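Local coordinates for possible membrane-associated serine protease (Mycobacterium tuberculosis, PDB 3K6Y), which cleaves proteins as a chymotrypsin-like serine protease domain of a membrane-associated protein, probably required for resistance to acid and oxidative stress, at residues I153-P158 and R169-I174. Residues are numbered along the deposited sequence; the frame is centred on the assembly and turned at random.
Sequences IRLSGP and RDVYTI
Ile153 and Leu155 pair antiparallel with Val171 and Arg169 through four backbone hydrogen bonds, among them Ile153 N to Val171 O at 2.8 Å and Arg169 N to Leu155 O at 2.9 Å. Arg154 and Asp170 form the non-hydrogen-bonded pair between them. Their side chains meet on one face of the hairpin. The Arg154 chain bends at chi2 and chi3, which brings one face of its guanidinium to Asp170 OD1. That oxygen lies 2.7 Å from Arg154 NH1. It stands well off the guanidinium plane, which is turned 60° from the carboxylate, so the salt bridge is an electrostatic one without a directed N-H bond. Ile153, Leu155, Arg169 and Val171 occupy the other face. Ile153 CG1 sits between its backbone N and carbonyl carbon (chi1 61°) and presses tightly on Val171 CG2 at 3.3 Å. Leu155 CB touches the same methyl at 3.8 Å. Ile153 CD1 reaches on to Thr173 CG2. One water accepts from Arg169 NE, at the guanidinium edge and in its plane, and donates to Leu155 O. A second water links Pro158 O to Arg169 NH2, weakly on the arginine side. Arg169 NH1 donates a hydrogen bond to Val103 O, and the side chain touches Asp104, the predicted triad aspartate. This ties the hairpin to the active-site region between the two barrels of the chymotrypsin fold. Strands 143-157 and 167-175 are neighbours in the second six-stranded barrel. Phe199 of strand 194-201 packs against Leu155, Arg169 and Val171, while strand 208-213 pairs along the other edge of 167-175.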
ATOM      1  N   ILE A 153      19.033   3.640 -19.939  1.00 22.20           N
ATOM      2  CA  ILE A 153      19.425   4.722 -19.019  1.00 22.78           C
ATOM      3  C   ILE A 153      19.097   4.333 -17.578  1.00 21.87           C
ATOM      4  O   ILE A 153      18.279   3.447 -17.356  1.00 20.93           O
ATOM      5  CB  ILE A 153      18.705   6.072 -19.338  1.00 23.32           C
ATOM      6  CG1 ILE A 153      17.182   5.950 -19.215  1.00 24.68           C
ATOM      7  CG2 ILE A 153      19.101   6.598 -20.713  1.00 24.97           C
ATOM      8  CD1 ILE A 153      16.442   7.279 -19.055  1.00 25.01           C
ATOM      9  N   ARG A 154      19.720   5.001 -16.611  1.00 21.94           N
ATOM     10  CA  ARG A 154      19.339   4.900 -15.206  1.00 22.46           C
ATOM     11  C   ARG A 154      18.473   6.103 -14.888  1.00 22.03           C
ATOM     12  O   ARG A 154      18.949   7.249 -14.885  1.00 22.81           O
ATOM     13  CB  ARG A 154      20.572   4.890 -14.292  1.00 23.77           C
ATOM     14  CG  ARG A 154      21.313   3.568 -14.232  1.00 26.14           C
ATOM     15  CD  ARG A 154      21.741   3.228 -12.795  1.00 33.58           C
ATOM     16  NE  ARG A 154      20.602   2.767 -12.002  1.00 26.33           N
ATOM     17  CZ  ARG A 154      20.348   1.494 -11.696  1.00 42.17           C
ATOM     18  NH1 ARG A 154      21.169   0.523 -12.092  1.00 26.95           N
ATOM     19  NH2 ARG A 154      19.270   1.194 -10.985  1.00 27.00           N
ATOM     20  N   LEU A 155      17.198   5.844 -14.624  1.00 20.78           N
ATOM     21  CA  LEU A 155      16.189   6.867 -14.451  1.00 20.60           C
ATOM     22  C   LEU A 155      15.918   7.049 -12.967  1.00 20.29           C
ATOM     23  O   LEU A 155      15.588   6.078 -12.278  1.00 19.79           O
ATOM     24  CB  LEU A 155      14.887   6.430 -15.141  1.00 21.44           C
ATOM     25  CG  LEU A 155      13.702   7.401 -15.125  1.00 22.81           C
ATOM     26  CD1 LEU A 155      13.964   8.605 -16.040  1.00 24.47           C
ATOM     27  CD2 LEU A 155      12.395   6.710 -15.502  1.00 22.44           C
ATOM     28  N   SER A 156      16.017   8.282 -12.478  1.00 20.25           N
ATOM     29  CA  SER A 156      15.681   8.604 -11.093  1.00 21.15           C
ATOM     30  C   SER A 156      14.408   9.403 -11.042  1.00 20.80           C
ATOM     31  O   SER A 156      14.194  10.293 -11.868  1.00 22.09           O
ATOM     32  CB  SER A 156      16.806   9.427 -10.454  1.00 21.91           C
ATOM     33  OG  SER A 156      17.889   8.592 -10.117  1.00 26.25           O
ATOM     34  N   GLY A 157      13.557   9.112 -10.066  1.00 19.62           N
ATOM     35  CA  GLY A 157      12.340   9.883  -9.916  1.00 19.36           C
ATOM     36  C   GLY A 157      11.482   9.317  -8.798  1.00 18.69           C
ATOM     37  O   GLY A 157      11.903   8.379  -8.101  1.00 18.25           O
ATOM     38  N   PRO A 158      10.264   9.853  -8.635  1.00 19.11           N
ATOM     39  CA  PRO A 158       9.402   9.381  -7.538  1.00 19.44           C
ATOM     40  C   PRO A 158       8.867   7.982  -7.830  1.00 17.87           C
ATOM     41  O   PRO A 158       8.737   7.586  -9.007  1.00 18.74           O
ATOM     42  CB  PRO A 158       8.237  10.371  -7.572  1.00 20.25           C
ATOM     43  CG  PRO A 158       8.181  10.824  -9.033  1.00 22.55           C
ATOM     44  CD  PRO A 158       9.615  10.887  -9.468  1.00 20.74           C
ATOM     45  N   ARG A 169      16.059   3.382 -11.356  1.00 15.99           N
ATOM     46  CA  ARG A 169      15.748   2.132 -12.063  1.00 15.52           C
ATOM     47  C   ARG A 169      16.406   2.119 -13.427  1.00 15.10           C
ATOM     48  O   ARG A 169      16.571   3.169 -14.067  1.00 16.22           O
ATOM     49  CB  ARG A 169      14.244   2.034 -12.271  1.00 15.38           C
ATOM     50  CG  ARG A 169      13.485   1.992 -10.974  1.00 14.56           C
ATOM     51  CD  ARG A 169      12.000   1.939 -11.181  1.00 15.03           C
ATOM     52  NE  ARG A 169      11.472   3.203 -11.674  1.00 15.50           N
ATOM     53  CZ  ARG A 169      10.198   3.407 -11.986  1.00 13.87           C
ATOM     54  NH1 ARG A 169       9.328   2.407 -11.901  1.00 15.48           N
ATOM     55  NH2 ARG A 169       9.791   4.596 -12.410  1.00 16.81           N
ATOM     56  N   ASP A 170      16.769   0.928 -13.885  1.00 15.32           N
ATOM     57  CA  ASP A 170      17.221   0.758 -15.271  1.00 15.77           C
ATOM     58  C   ASP A 170      16.009   0.690 -16.195  1.00 15.03           C
ATOM     59  O   ASP A 170      15.119  -0.149 -16.012  1.00 14.72           O
ATOM     60  CB  ASP A 170      18.042  -0.528 -15.429  1.00 17.01           C
ATOM     61  CG  ASP A 170      19.377  -0.482 -14.705  1.00 21.54           C
ATOM     62  OD1 ASP A 170      19.955   0.606 -14.554  1.00 25.31           O
ATOM     63  OD2 ASP A 170      19.862  -1.557 -14.308  1.00 27.30           O
ATOM     64  N   VAL A 171      15.996   1.562 -17.193  1.00 14.99           N
ATOM     65  CA  VAL A 171      14.920   1.678 -18.150  1.00 15.57           C
ATOM     66  C   VAL A 171      15.456   1.747 -19.561  1.00 15.92           C
ATOM     67  O   VAL A 171      16.620   2.135 -19.762  1.00 17.64           O
ATOM     68  CB  VAL A 171      13.983   2.879 -17.845  1.00 16.18           C
ATOM     69  CG1 VAL A 171      13.487   2.807 -16.398  1.00 16.68           C
ATOM     70  CG2 VAL A 171      14.652   4.194 -18.148  1.00 19.36           C
ATOM     71  N   TYR A 172      14.627   1.376 -20.528  1.00 15.67           N
ATOM     72  CA  TYR A 172      14.845   1.823 -21.890  1.00 15.61           C
ATOM     73  C   TYR A 172      13.956   3.010 -22.167  1.00 15.87           C
ATOM     74  O   TYR A 172      12.777   3.034 -21.779  1.00 16.13           O
ATOM     75  CB  TYR A 172      14.476   0.752 -22.913  1.00 16.48           C
ATOM     76  CG  TYR A 172      15.300  -0.503 -22.877  1.00 16.35           C
ATOM     77  CD1 TYR A 172      16.630  -0.509 -23.316  1.00 18.24           C
ATOM     78  CD2 TYR A 172      14.736  -1.707 -22.465  1.00 16.96           C
ATOM     79  CE1 TYR A 172      17.380  -1.676 -23.311  1.00 18.45           C
ATOM     80  CE2 TYR A 172      15.487  -2.882 -22.447  1.00 16.51           C
ATOM     81  CZ  TYR A 172      16.799  -2.859 -22.878  1.00 18.71           C
ATOM     82  OH  TYR A 172      17.546  -4.005 -22.877  1.00 19.92           O
ATOM     83  N   THR A 173      14.515   3.990 -22.874  1.00 16.60           N
ATOM     84  CA  THR A 173      13.674   4.914 -23.610  1.00 16.74           C
ATOM     85  C   THR A 173      13.477   4.371 -25.009  1.00 16.15           C
ATOM     86  O   THR A 173      14.416   3.821 -25.595  1.00 16.71           O
ATOM     87  CB  THR A 173      14.277   6.314 -23.662  1.00 17.86           C
ATOM     88  OG1 THR A 173      15.613   6.224 -24.165  1.00 18.18           O
ATOM     89  CG2 THR A 173      14.305   6.913 -22.261  1.00 18.93           C
ATOM     90  N   ILE A 174      12.265   4.507 -25.537  1.00 15.37           N
ATOM     91  CA  ILE A 174      11.935   3.995 -26.858  1.00 15.53           C
ATOM     92  C   ILE A 174      11.265   5.117 -27.639  1.00 15.57           C
ATOM     93  O   ILE A 174      10.689   6.050 -27.051  1.00 16.13           O
ATOM     94  CB  ILE A 174      11.030   2.726 -26.798  1.00 15.58           C
ATOM     95  CG1 ILE A 174       9.667   3.044 -26.169  1.00 15.99           C
ATOM     96  CG2 ILE A 174      11.759   1.593 -26.085  1.00 17.12           C
ATOM     97  CD1 ILE A 174       8.717   1.863 -26.187  1.00 14.36           C
TER
HETATM   98  O   HOH W   1      12.942   5.618 -11.724  1.00 20.35           O
HETATM   99  O   HOH W   2      10.717   7.323 -11.238  1.00 24.32           O